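Long-range contacts in group 3 allergen SMIPP-S YvT004A06 (Sarcoptes scabiei type hominis, PDB 3H7T), which adopts the trypsin-like serine protease fold but is an inactivated paralogue, so it probably does not cleave proteins as active relatives do: residues Ile9-Trp14 with Lys100-Ile105; Ala40-Asp44 with Ile72-Tyr77; Asp117-Ser123 with Met140-Val146; Gly124-Thr128 with Gly137-Glu141. One frame throughout, in Å; residues are numbered along the deposited sequence.

Interaction 1: residues Ile9-Trp14 with Lys100-Ile105; sequences ITKEPW and KTTKKI
Two irregular segments can be held by one backbone hydrogen bond and close side-chain fit, as Ile9-Trp14 and Lys100-Ile105 illustrate. Residues 9-11 have helical backbone angles, which end at Glu12 (phi/psi -138/64°); Lys100-Ile105 has no regular structure but is extended from Thr102 on. Both chains advance in the same direction, Pro13 opposite Thr102 (CA-CA 4.6 Å) and Trp14 opposite Lys103 (CA-CA 5.0 Å). Pro13 loses the most surface (82 Å²): its O accepts from Lys103 N at 2.9 Å, and its CG meets Lys103 CD at 3.4 Å. Trp14 CA touches Lys103 O (3.1 Å), and its ring, chi1 p and chi2 near 88°, offers a face to Ile105 (chi1 t), whose CD1 sits 4.0 Å from the six-membered ring centroid, a CH-pi contact. Thr101 O lies 3.4 Å from Ile9 CG1, and Thr101 CG2 4.0 Å from Thr10 CG2. A water bridges Thr10 O and Lys100 O. The contact joins the lead-in to the N-terminal barrel with the interdomain linker of the chymotrypsin-like fold.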
loop_
_atom_site.group_PDB
_atom_site.type_symbol
_atom_site.label_atom_id
_atom_site.label_comp_id
_atom_site.label_asym_id
_atom_site.label_seq_id
_atom_site.Cartn_x
_atom_site.Cartn_y
_atom_site.Cartn_z
ATOM N N ILE A 9 -14.294 -4.105 -6.711
ATOM C CA ILE A 9 -13.499 -5.039 -5.900
ATOM C C ILE A 9 -13.212 -6.355 -6.640
ATOM O O ILE A 9 -12.247 -7.044 -6.311
ATOM C CB ILE A 9 -14.104 -5.278 -4.474
ATOM C CG1 ILE A 9 -13.081 -5.918 -3.520
ATOM C CG2 ILE A 9 -15.379 -6.128 -4.541
ATOM C CD1 ILE A 9 -11.834 -5.063 -3.212
ATOM N N THR A 10 -14.021 -6.674 -7.654
ATOM C CA THR A 10 -13.764 -7.857 -8.487
ATOM C C THR A 10 -12.569 -7.639 -9.422
ATOM O O THR A 10 -11.929 -8.600 -9.848
ATOM C CB THR A 10 -15.028 -8.361 -9.267
ATOM O OG1 THR A 10 -15.437 -7.399 -10.243
ATOM C CG2 THR A 10 -16.192 -8.643 -8.310
ATOM N N LYS A 11 -12.241 -6.376 -9.699
ATOM C CA LYS A 11 -11.042 -6.051 -10.484
ATOM C C LYS A 11 -9.767 -6.086 -9.647
ATOM O O LYS A 11 -8.686 -6.295 -10.183
ATOM C CB LYS A 11 -11.170 -4.697 -11.187
ATOM C CG LYS A 11 -12.529 -4.449 -11.841
ATOM C CD LYS A 11 -12.661 -5.134 -13.194
ATOM C CE LYS A 11 -12.253 -4.206 -14.329
ATOM N NZ LYS A 11 -13.007 -2.912 -14.298
ATOM N N GLU A 12 -9.885 -5.857 -8.340
ATOM C CA GLU A 12 -8.732 -5.939 -7.440
ATOM C C GLU A 12 -9.115 -6.646 -6.148
ATOM O O GLU A 12 -9.069 -6.035 -5.080
ATOM C CB GLU A 12 -8.150 -4.549 -7.130
ATOM C CG GLU A 12 -7.546 -3.819 -8.309
ATOM C CD GLU A 12 -8.531 -2.907 -9.020
ATOM O OE1 GLU A 12 -9.435 -2.334 -8.361
ATOM O OE2 GLU A 12 -8.386 -2.740 -10.245
ATOM N N PRO A 13 -9.481 -7.948 -6.241
ATOM C CA PRO A 13 -10.030 -8.705 -5.107
ATOM C C PRO A 13 -9.057 -8.901 -3.944
ATOM O O PRO A 13 -9.461 -9.394 -2.883
ATOM C CB PRO A 13 -10.415 -10.051 -5.736
ATOM C CG PRO A 13 -9.564 -10.154 -6.968
ATOM C CD PRO A 13 -9.456 -8.759 -7.475
ATOM N N TRP A 14 -7.800 -8.504 -4.147
ATOM C CA TRP A 14 -6.768 -8.548 -3.111
ATOM C C TRP A 14 -6.797 -7.328 -2.197
ATOM O O TRP A 14 -6.247 -7.366 -1.093
ATOM C CB TRP A 14 -5.375 -8.684 -3.746
ATOM C CG TRP A 14 -5.122 -7.712 -4.872
ATOM C CD1 TRP A 14 -4.622 -6.437 -4.769
ATOM C CD2 TRP A 14 -5.352 -7.941 -6.267
ATOM N NE1 TRP A 14 -4.534 -5.866 -6.013
ATOM C CE2 TRP A 14 -4.977 -6.764 -6.951
ATOM C CE3 TRP A 14 -5.842 -9.029 -7.007
ATOM C CZ2 TRP A 14 -5.075 -6.640 -8.348
ATOM C CZ3 TRP A 14 -5.938 -8.906 -8.391
ATOM C CH2 TRP A 14 -5.554 -7.712 -9.045
ATOM N N LYS A 100 -13.605 -14.225 -6.093
ATOM C CA LYS A 100 -14.484 -13.284 -6.774
ATOM C C LYS A 100 -14.213 -11.873 -6.267
ATOM O O LYS A 100 -13.729 -11.025 -7.012
ATOM C CB LYS A 100 -15.953 -13.660 -6.569
ATOM C CG LYS A 100 -16.946 -12.746 -7.280
ATOM C CD LYS A 100 -18.390 -13.205 -7.061
ATOM C CE LYS A 100 -18.792 -14.313 -8.032
ATOM N NZ LYS A 100 -18.961 -13.814 -9.431
ATOM N N THR A 101 -14.517 -11.640 -4.993
ATOM C CA THR A 101 -14.356 -10.324 -4.384
ATOM C C THR A 101 -13.222 -10.323 -3.366
ATOM O O THR A 101 -12.777 -9.265 -2.930
ATOM C CB THR A 101 -15.657 -9.857 -3.682
ATOM O OG1 THR A 101 -15.886 -10.656 -2.513
ATOM C CG2 THR A 101 -16.859 -9.959 -4.619
ATOM N N THR A 102 -12.769 -11.514 -2.977
ATOM C CA THR A 102 -11.736 -11.646 -1.959
ATOM C C THR A 102 -10.741 -12.742 -2.341
ATOM O O THR A 102 -11.076 -13.931 -2.310
ATOM C CB THR A 102 -12.345 -11.920 -0.560
ATOM O OG1 THR A 102 -13.458 -11.043 -0.332
ATOM C CG2 THR A 102 -11.313 -11.689 0.524
ATOM N N LYS A 103 -9.527 -12.328 -2.716
ATOM C CA LYS A 103 -8.477 -13.246 -3.188
ATOM C C LYS A 103 -7.111 -12.818 -2.678
ATOM O O LYS A 103 -6.865 -11.630 -2.476
ATOM C CB LYS A 103 -8.422 -13.288 -4.725
ATOM C CG LYS A 103 -9.717 -13.706 -5.418
ATOM C CD LYS A 103 -9.625 -13.601 -6.940
ATOM C CE LYS A 103 -8.863 -14.761 -7.562
ATOM N NZ LYS A 103 -8.766 -14.604 -9.041
ATOM N N LYS A 104 -6.205 -13.781 -2.504
ATOM C CA LYS A 104 -4.829 -13.436 -2.161
ATOM C C LYS A 104 -4.042 -12.997 -3.395
ATOM O O LYS A 104 -4.308 -13.450 -4.512
ATOM C CB LYS A 104 -4.117 -14.571 -1.400
ATOM C CG LYS A 104 -4.061 -15.916 -2.097
ATOM C CD LYS A 104 -3.283 -16.926 -1.251
ATOM C CE LYS A 104 -3.453 -18.345 -1.755
ATOM N NZ LYS A 104 -4.725 -18.952 -1.268
ATOM N N ILE A 105 -3.092 -12.091 -3.182
ATOM C CA ILE A 105 -2.156 -11.668 -4.220
ATOM C C ILE A 105 -0.797 -12.299 -3.935
ATOM O O ILE A 105 -0.334 -12.278 -2.797
ATOM C CB ILE A 105 -2.023 -10.105 -4.291
ATOM C CG1 ILE A 105 -1.170 -9.665 -5.489
ATOM C CG2 ILE A 105 -1.438 -9.531 -2.998
ATOM C CD1 ILE A 105 -1.938 -9.514 -6.790
HETATM O O HOH W 1 -12.507 -11.121 -9.202
#

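Interaction 2: residues Ala40-Asp44 with Ile72-Tyr77; sequences AQCVD and IYIVRY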
loop_
_atom_site.group_PDB
_atom_site.type_symbol
_atom_site.label_atom_id
_atom_site.label_comp_id
_atom_site.label_asym_id
_atom_site.label_seq_id
_atom_site.Cartn_x
_atom_site.Cartn_y
_atom_site.Cartn_z
ATOM N N ALA A 40 3.705 0.726 7.080
ATOM C CA ALA A 40 4.011 0.886 8.505
ATOM C C ALA A 40 3.441 2.174 9.100
ATOM O O ALA A 40 2.925 2.156 10.214
ATOM C CB ALA A 40 5.495 0.805 8.742
ATOM N N GLN A 41 3.537 3.279 8.350
ATOM C CA GLN A 41 3.009 4.589 8.768
ATOM C C GLN A 41 1.543 4.552 9.208
ATOM O O GLN A 41 1.065 5.480 9.858
ATOM C CB GLN A 41 3.179 5.631 7.649
ATOM C CG GLN A 41 2.211 5.443 6.463
ATOM C CD GLN A 41 2.496 6.396 5.318
ATOM O OE1 GLN A 41 3.111 6.007 4.325
ATOM N NE2 GLN A 41 2.070 7.662 5.457
ATOM N N CYS A 42 0.839 3.493 8.826
ATOM C CA CYS A 42 -0.580 3.340 9.115
ATOM C C CYS A 42 -0.841 2.840 10.526
ATOM O O CYS A 42 -1.828 3.226 11.145
ATOM C CB CYS A 42 -1.209 2.352 8.130
ATOM S SG CYS A 42 -1.062 2.851 6.399
ATOM N N VAL A 43 0.037 1.974 11.022
ATOM C CA VAL A 43 -0.276 1.180 12.213
ATOM C C VAL A 43 0.844 1.122 13.259
ATOM O O VAL A 43 0.692 0.469 14.296
ATOM C CB VAL A 43 -0.709 -0.262 11.824
ATOM C CG1 VAL A 43 -2.014 -0.244 10.998
ATOM C CG2 VAL A 43 0.414 -0.987 11.069
ATOM N N ASP A 44 1.954 1.803 12.982
ATOM C CA ASP A 44 3.099 1.864 13.892
ATOM C C ASP A 44 2.693 2.362 15.280
ATOM O O ASP A 44 2.203 3.479 15.425
ATOM C CB ASP A 44 4.187 2.773 13.313
ATOM C CG ASP A 44 5.457 2.782 14.146
ATOM O OD1 ASP A 44 5.763 1.760 14.795
ATOM O OD2 ASP A 44 6.159 3.813 14.141
ATOM N N ILE A 72 0.422 -7.292 14.980
ATOM C CA ILE A 72 1.005 -6.356 14.031
ATOM C C ILE A 72 2.516 -6.594 13.974
ATOM O O ILE A 72 3.187 -6.587 15.006
ATOM C CB ILE A 72 0.749 -4.880 14.440
ATOM C CG1 ILE A 72 -0.751 -4.591 14.661
ATOM C CG2 ILE A 72 1.366 -3.910 13.426
ATOM C CD1 ILE A 72 -1.667 -4.949 13.496
ATOM N N TYR A 73 3.042 -6.789 12.771
ATOM C CA TYR A 73 4.476 -7.007 12.581
ATOM C C TYR A 73 5.090 -5.832 11.850
ATOM O O TYR A 73 4.707 -5.531 10.718
ATOM C CB TYR A 73 4.729 -8.304 11.813
ATOM C CG TYR A 73 4.131 -9.507 12.489
ATOM C CD1 TYR A 73 4.899 -10.304 13.343
ATOM C CD2 TYR A 73 2.790 -9.845 12.293
ATOM C CE1 TYR A 73 4.346 -11.411 13.976
ATOM C CE2 TYR A 73 2.233 -10.949 12.920
ATOM C CZ TYR A 73 3.016 -11.727 13.758
ATOM O OH TYR A 73 2.460 -12.818 14.384
ATOM N N ILE A 74 6.022 -5.164 12.527
ATOM C CA ILE A 74 6.792 -4.057 11.970
ATOM C C ILE A 74 8.267 -4.470 11.992
ATOM O O ILE A 74 8.756 -4.977 13.005
ATOM C CB ILE A 74 6.630 -2.770 12.818
ATOM C CG1 ILE A 74 5.151 -2.481 13.142
ATOM C CG2 ILE A 74 7.340 -1.584 12.160
ATOM C CD1 ILE A 74 4.466 -1.437 12.259
ATOM N N VAL A 75 8.971 -4.260 10.881
ATOM C CA VAL A 75 10.399 -4.607 10.801
ATOM C C VAL A 75 11.271 -3.377 10.534
ATOM O O VAL A 75 11.602 -3.067 9.386
ATOM C CB VAL A 75 10.678 -5.723 9.752
ATOM C CG1 VAL A 75 12.127 -6.232 9.863
ATOM C CG2 VAL A 75 9.696 -6.875 9.912
ATOM N N ARG A 76 11.627 -2.683 11.616
ATOM C CA ARG A 76 12.551 -1.536 11.593
ATOM C C ARG A 76 12.052 -0.316 10.800
ATOM O O ARG A 76 12.828 0.357 10.114
ATOM C CB ARG A 76 13.962 -1.967 11.142
ATOM C CG ARG A 76 14.562 -3.133 11.961
ATOM C CD ARG A 76 14.640 -2.784 13.454
ATOM N NE ARG A 76 15.451 -1.588 13.685
ATOM C CZ ARG A 76 15.417 -0.852 14.794
ATOM N NH1 ARG A 76 16.194 0.220 14.902
ATOM N NH2 ARG A 76 14.607 -1.182 15.794
ATOM N N TYR A 77 10.759 -0.014 10.909
ATOM C CA TYR A 77 10.240 1.209 10.297
ATOM C C TYR A 77 10.967 2.428 10.857
ATOM O O TYR A 77 11.086 2.572 12.073
ATOM C CB TYR A 77 8.734 1.353 10.529
ATOM C CG TYR A 77 8.150 2.642 9.990
ATOM C CD1 TYR A 77 8.391 3.050 8.672
ATOM C CD2 TYR A 77 7.323 3.436 10.784
ATOM C CE1 TYR A 77 7.839 4.229 8.173
ATOM C CE2 TYR A 77 6.764 4.621 10.293
ATOM C CZ TYR A 77 7.028 5.004 8.995
ATOM O OH TYR A 77 6.490 6.161 8.514
HETATM O O HOH W 2 9.282 2.615 14.345
#
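Apolar contacts dominate this pairing of a short helical turn with a strand and the loop that follows it; no direct hydrogen bond crosses it. Val43 CG2 meets Ile72 CG2 at 3.9 Å and Ile74 CD1 at 4.2 Å, while Ile74 CD1 also reaches Ala40 CB (4.3 Å) and makes a van der Waals contact with Asp44 CA (3.9 Å). The aromatic term is a CH-pi contact: Ala40 CB stands 3.8 Å from the centroid of the Tyr77 ring, over its face. Gln41 N lies over the same face, and Asp44 OD2 is at the ring edge, 3.6 Å from Tyr77 CD2. Ala40-Gln41-Cys42 corresponds to the Ala-His-Cys motif of trypsin-like proteases, where the histidine is catalytic; a glutamine there is consistent with the inactivated character of this paralogue. The amide end of Gln41 leads away, OE1 bonded to Asn85 ND2 and NE2 to Tyr202 O, and Cys42 forms a disulfide with Cys26. A water bridges Tyr77 O (2.9 Å) and, weakly, Asp44 OD2 (3.4 Å), whereas Asp44 OD1 is engaged by Gln235.

Interaction 3: residues Asp117-Ser123 with Met140-Val146; sequences DTSVLVS and MEANFTV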
loop_
_atom_site.group_PDB
_atom_site.type_symbol
_atom_site.label_atom_id
_atom_site.label_comp_id
_atom_site.label_asym_id
_atom_site.label_seq_id
_atom_site.Cartn_x
_atom_site.Cartn_y
_atom_site.Cartn_z
ATOM N N ASP A 117 9.154 3.041 -17.173
ATOM C CA ASP A 117 8.245 3.046 -18.327
ATOM C C ASP A 117 7.246 1.883 -18.371
ATOM O O ASP A 117 6.350 1.869 -19.213
ATOM C CB ASP A 117 9.016 3.189 -19.654
ATOM C CG ASP A 117 9.728 4.530 -19.770
ATOM O OD1 ASP A 117 9.301 5.504 -19.107
ATOM O OD2 ASP A 117 10.716 4.613 -20.527
ATOM N N THR A 118 7.384 0.914 -17.472
ATOM C CA THR A 118 6.315 -0.075 -17.303
ATOM C C THR A 118 5.273 0.512 -16.354
ATOM O O THR A 118 5.505 1.577 -15.760
ATOM C CB THR A 118 6.819 -1.446 -16.805
ATOM O OG1 THR A 118 7.219 -1.359 -15.434
ATOM C CG2 THR A 118 7.988 -1.936 -17.664
ATOM N N SER A 119 4.135 -0.168 -16.233
ATOM C CA SER A 119 3.017 0.294 -15.414
ATOM C C SER A 119 2.670 -0.679 -14.291
ATOM O O SER A 119 2.741 -1.903 -14.464
ATOM C CB SER A 119 1.771 0.505 -16.273
ATOM O OG SER A 119 1.900 1.647 -17.095
ATOM N N VAL A 120 2.292 -0.113 -13.146
ATOM C CA VAL A 120 1.769 -0.882 -12.024
ATOM C C VAL A 120 0.318 -0.490 -11.798
ATOM O O VAL A 120 -0.054 0.697 -11.890
ATOM C CB VAL A 120 2.593 -0.701 -10.699
ATOM C CG1 VAL A 120 4.033 -1.216 -10.871
ATOM C CG2 VAL A 120 2.591 0.758 -10.229
ATOM N N LEU A 121 -0.501 -1.494 -11.527
ATOM C CA LEU A 121 -1.911 -1.276 -11.230
ATOM C C LEU A 121 -2.076 -1.009 -9.733
ATOM O O LEU A 121 -1.742 -1.855 -8.905
ATOM C CB LEU A 121 -2.732 -2.506 -11.653
ATOM C CG LEU A 121 -4.213 -2.482 -11.260
ATOM C CD1 LEU A 121 -4.945 -1.353 -12.000
ATOM C CD2 LEU A 121 -4.876 -3.829 -11.532
ATOM N N VAL A 122 -2.607 0.161 -9.402
ATOM C CA VAL A 122 -2.758 0.611 -8.020
ATOM C C VAL A 122 -4.239 0.857 -7.753
ATOM O O VAL A 122 -4.957 1.337 -8.623
ATOM C CB VAL A 122 -1.961 1.921 -7.773
ATOM C CG1 VAL A 122 -2.158 2.462 -6.335
ATOM C CG2 VAL A 122 -0.480 1.730 -8.097
ATOM N N SER A 123 -4.691 0.533 -6.547
ATOM C CA SER A 123 -6.108 0.623 -6.219
ATOM C C SER A 123 -6.286 0.937 -4.743
ATOM O O SER A 123 -5.584 0.384 -3.889
ATOM C CB SER A 123 -6.825 -0.682 -6.599
ATOM O OG SER A 123 -6.226 -1.787 -5.957
ATOM N N MET A 140 -11.026 3.187 -6.197
ATOM C CA MET A 140 -10.503 3.774 -7.432
ATOM C C MET A 140 -9.298 2.969 -7.901
ATOM O O MET A 140 -8.628 2.331 -7.087
ATOM C CB MET A 140 -10.073 5.220 -7.211
ATOM C CG MET A 140 -11.159 6.133 -6.585
ATOM S SD MET A 140 -12.588 6.352 -7.662
ATOM C CE MET A 140 -11.969 7.559 -8.827
ATOM N N GLU A 141 -9.006 3.029 -9.199
ATOM C CA GLU A 141 -7.814 2.375 -9.739
ATOM C C GLU A 141 -7.085 3.287 -10.714
ATOM O O GLU A 141 -7.696 4.155 -11.333
ATOM C CB GLU A 141 -8.178 1.055 -10.445
ATOM C CG GLU A 141 -9.038 1.264 -11.694
ATOM C CD GLU A 141 -9.212 0.016 -12.540
ATOM O OE1 GLU A 141 -9.065 0.125 -13.771
ATOM O OE2 GLU A 141 -9.495 -1.067 -11.991
ATOM N N ALA A 142 -5.780 3.084 -10.851
ATOM C CA ALA A 142 -5.009 3.714 -11.916
ATOM C C ALA A 142 -3.769 2.899 -12.253
ATOM O O ALA A 142 -3.233 2.163 -11.411
ATOM C CB ALA A 142 -4.624 5.145 -11.548
ATOM N N ASN A 143 -3.319 3.039 -13.495
ATOM C CA ASN A 143 -1.999 2.584 -13.869
ATOM C C ASN A 143 -0.993 3.711 -13.670
ATOM O O ASN A 143 -1.124 4.793 -14.254
ATOM C CB ASN A 143 -1.988 2.028 -15.299
ATOM C CG ASN A 143 -2.361 0.540 -15.347
ATOM O OD1 ASN A 143 -3.516 0.177 -15.157
ATOM N ND2 ASN A 143 -1.368 -0.320 -15.562
ATOM N N PHE A 144 -0.019 3.458 -12.799
ATOM C CA PHE A 144 1.068 4.391 -12.524
ATOM C C PHE A 144 2.281 3.966 -13.342
ATOM O O PHE A 144 2.749 2.817 -13.211
ATOM C CB PHE A 144 1.468 4.318 -11.044
ATOM C CG PHE A 144 0.547 5.052 -10.094
ATOM C CD1 PHE A 144 1.047 6.084 -9.302
ATOM C CD2 PHE A 144 -0.792 4.674 -9.941
ATOM C CE1 PHE A 144 0.229 6.764 -8.397
ATOM C CE2 PHE A 144 -1.628 5.337 -9.033
ATOM C CZ PHE A 144 -1.121 6.396 -8.259
ATOM N N THR A 145 2.814 4.883 -14.146
ATOM C CA THR A 145 4.041 4.624 -14.906
ATOM C C THR A 145 5.266 4.721 -14.013
ATOM O O THR A 145 5.479 5.732 -13.340
ATOM C CB THR A 145 4.208 5.582 -16.105
ATOM O OG1 THR A 145 2.981 5.649 -16.826
ATOM C CG2 THR A 145 5.311 5.084 -17.045
ATOM N N VAL A 146 6.063 3.659 -14.017
ATOM C CA VAL A 146 7.257 3.567 -13.186
ATOM C C VAL A 146 8.341 4.545 -13.665
ATOM O O VAL A 146 8.677 4.605 -14.852
ATOM C CB VAL A 146 7.775 2.090 -13.092
ATOM C CG1 VAL A 146 9.138 2.018 -12.404
ATOM C CG2 VAL A 146 6.747 1.203 -12.342
HETATM O O HOH W 3 9.258 6.838 -16.708
HETATM O O HOH W 4 -0.133 -3.053 -14.752
HETATM O O HOH W 5 0.696 3.734 -16.544
#
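At the start of the first segment, Asp117 N donates to Val146 O (2.8 Å), and a water joins that carbonyl to Asp117 OD1. Thr118 O then accepts from Val146 N at 2.8 Å. Ser119 begins the regular strand as a non-hydrogen-bonded pair with Thr145, whose OG1 is hydrogen-bonded to Asp177 OD1; a water lies 2.5 Å from Ser119 OG and 3.0 Å from Thr145 OG1. Val120 pairs with Phe144 through two hydrogen bonds, Val120 N to Phe144 O (3.0 Å) and Phe144 N to Val120 O (2.9 Å). Leu121, opposite Asn143, brings CD1 within 3.8 Å of Asn143 OD1. Val122 and Ala142 form the next hydrogen-bonded pair, Val122 N to Ala142 O and Ala142 N to Val122 O, each 2.9 Å, and Val122 CG2 touches Phe144 CD2 at 3.5 Å. Ser123 faces Glu141. Alternation buries Val120, Val122, Ala142 and Phe144 on one face. The short segments run 148° apart, a twisted antiparallel pair; strands 119-124 and 140-147 are consecutive neighbours in the C-terminal barrel of the chymotrypsin-like fold.

Interaction 4: residues Gly124-Thr128 with Gly137-Glu141; sequences GWGST and GDLME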
loop_
_atom_site.group_PDB
_atom_site.type_symbol
_atom_site.label_atom_id
_atom_site.label_comp_id
_atom_site.label_asym_id
_atom_site.label_seq_id
_atom_site.Cartn_x
_atom_site.Cartn_y
_atom_site.Cartn_z
ATOM N N GLY A 124 -7.199 1.858 -4.445
ATOM C CA GLY A 124 -7.463 2.239 -3.068
ATOM C C GLY A 124 -8.587 3.245 -2.931
ATOM O O GLY A 124 -9.276 3.559 -3.906
ATOM N N TRP A 125 -8.761 3.737 -1.711
ATOM C CA TRP A 125 -9.869 4.635 -1.360
ATOM C C TRP A 125 -9.390 6.002 -0.877
ATOM O O TRP A 125 -10.123 6.696 -0.181
ATOM C CB TRP A 125 -10.722 4.011 -0.254
ATOM C CG TRP A 125 -11.440 2.748 -0.630
ATOM C CD1 TRP A 125 -12.715 2.641 -1.106
ATOM C CD2 TRP A 125 -10.940 1.416 -0.512
ATOM N NE1 TRP A 125 -13.041 1.321 -1.307
ATOM C CE2 TRP A 125 -11.968 0.543 -0.953
ATOM C CE3 TRP A 125 -9.719 0.869 -0.087
ATOM C CZ2 TRP A 125 -11.811 -0.847 -0.989
ATOM C CZ3 TRP A 125 -9.567 -0.523 -0.112
ATOM C CH2 TRP A 125 -10.607 -1.361 -0.560
ATOM N N GLY A 126 -8.173 6.397 -1.251
ATOM C CA GLY A 126 -7.638 7.705 -0.851
ATOM C C GLY A 126 -8.273 8.863 -1.603
ATOM O O GLY A 126 -9.078 8.651 -2.522
ATOM N N SER A 127 -7.871 10.085 -1.237
ATOM C CA SER A 127 -8.405 11.300 -1.850
ATOM C C SER A 127 -8.192 11.307 -3.363
ATOM O O SER A 127 -7.221 10.715 -3.868
ATOM C CB SER A 127 -7.780 12.540 -1.201
ATOM O OG SER A 127 -8.394 13.725 -1.667
ATOM N N THR A 128 -9.113 11.958 -4.078
ATOM C CA THR A 128 -9.082 12.015 -5.538
ATOM C C THR A 128 -8.789 13.412 -6.108
ATOM O O THR A 128 -8.957 13.649 -7.304
ATOM C CB THR A 128 -10.393 11.468 -6.156
ATOM O OG1 THR A 128 -11.495 12.258 -5.691
ATOM C CG2 THR A 128 -10.613 9.987 -5.767
ATOM N N GLY A 137 -15.328 7.255 -1.215
ATOM C CA GLY A 137 -16.244 6.185 -0.798
ATOM C C GLY A 137 -16.115 4.933 -1.662
ATOM O O GLY A 137 -16.343 3.811 -1.197
ATOM N N ASP A 138 -15.728 5.140 -2.920
ATOM C CA ASP A 138 -15.638 4.089 -3.922
ATOM C C ASP A 138 -14.175 3.725 -4.156
ATOM O O ASP A 138 -13.298 4.601 -4.123
ATOM C CB ASP A 138 -16.212 4.586 -5.253
ATOM C CG ASP A 138 -17.684 4.963 -5.172
ATOM O OD1 ASP A 138 -18.468 4.257 -4.511
ATOM O OD2 ASP A 138 -18.067 5.960 -5.818
ATOM N N LEU A 139 -13.922 2.443 -4.393
ATOM C CA LEU A 139 -12.589 1.978 -4.776
ATOM C C LEU A 139 -12.211 2.578 -6.135
ATOM O O LEU A 139 -13.002 2.531 -7.087
ATOM C CB LEU A 139 -12.539 0.441 -4.814
ATOM C CG LEU A 139 -11.219 -0.197 -5.279
ATOM C CD1 LEU A 139 -10.149 -0.015 -4.210
ATOM C CD2 LEU A 139 -11.413 -1.679 -5.606
ATOM N N MET A 140 -11.026 3.187 -6.197
ATOM C CA MET A 140 -10.503 3.774 -7.432
ATOM C C MET A 140 -9.298 2.969 -7.901
ATOM O O MET A 140 -8.628 2.331 -7.087
ATOM C CB MET A 140 -10.073 5.220 -7.211
ATOM C CG MET A 140 -11.159 6.133 -6.585
ATOM S SD MET A 140 -12.588 6.352 -7.662
ATOM C CE MET A 140 -11.969 7.559 -8.827
ATOM N N GLU A 141 -9.006 3.029 -9.199
ATOM C CA GLU A 141 -7.814 2.375 -9.739
ATOM C C GLU A 141 -7.085 3.287 -10.714
ATOM O O GLU A 141 -7.696 4.155 -11.333
ATOM C CB GLU A 141 -8.178 1.055 -10.445
ATOM C CG GLU A 141 -9.038 1.264 -11.694
ATOM C CD GLU A 141 -9.212 0.016 -12.540
ATOM O OE1 GLU A 141 -9.065 0.125 -13.771
ATOM O OE2 GLU A 141 -9.495 -1.067 -11.991
#
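Backbone pairing carries on here to the point where the strands part. Gly124 is almost fully extended and forms an antiparallel hydrogen-bonded pair with Met140: Gly124 N donates to Met140 O at 3.0 Å, and Met140 N to Gly124 O at 2.9 Å, with CA atoms 5.5 Å apart. At Trp125 (phi/psi -119/23°) the extended run breaks and the chain turns off into a loop, although the CA atoms of Trp125 and Leu139 remain 5.1 Å apart. Among side chains the principal match is Leu139 on the indole: Leu139 CD1 stands 3.7 Å from the centroid of the six-membered ring, 12° off its normal, a CH-pi contact over the face. Leu139 CA also lies over a face of the ring system, while Gly137 O, 3.8 Å from Trp125 CD1, is at the edge. Thr128 CG2 approaches Met140 CG at 4.0 Å. Gly124-Trp125-Gly126 is the Gly-Trp-Gly sequence familiar from trypsin-like proteases, and the loop after Gly126 probably corresponds to their autolysis loop. Trp125 NE1 donates to Ser58 O, so the indole ties in a third part of the chain. The chemistry implies a division: main-chain amides and carbonyls fix the register, while side chains add apolar and CH-pi contacts.

Along the chain, interaction 2 is nested inside the loop closed by interaction 1, and interactions 3 and 4 follow, ending on strand 140-147. Interaction 2 sets helix 40-43 against strand 65-74 of the closed six-stranded barrel, its centre 23 to 24 Å from those of the others. Interactions 3 and 4, centres about 14 Å apart, share Met140 and Glu141 and lengthen one pairing in the seven-stranded sheet. Interaction 1, centred about 17 and 15 Å from them, touches both: Glu12 OE2 lies 2.7 Å from Glu141 OE2, like charges close, while Ser7 OG hydrogen-bonds both carboxylates and Lys5 forms a salt bridge with Glu141. The 9-14 loop, paired with the linker, thus spans the two barrels.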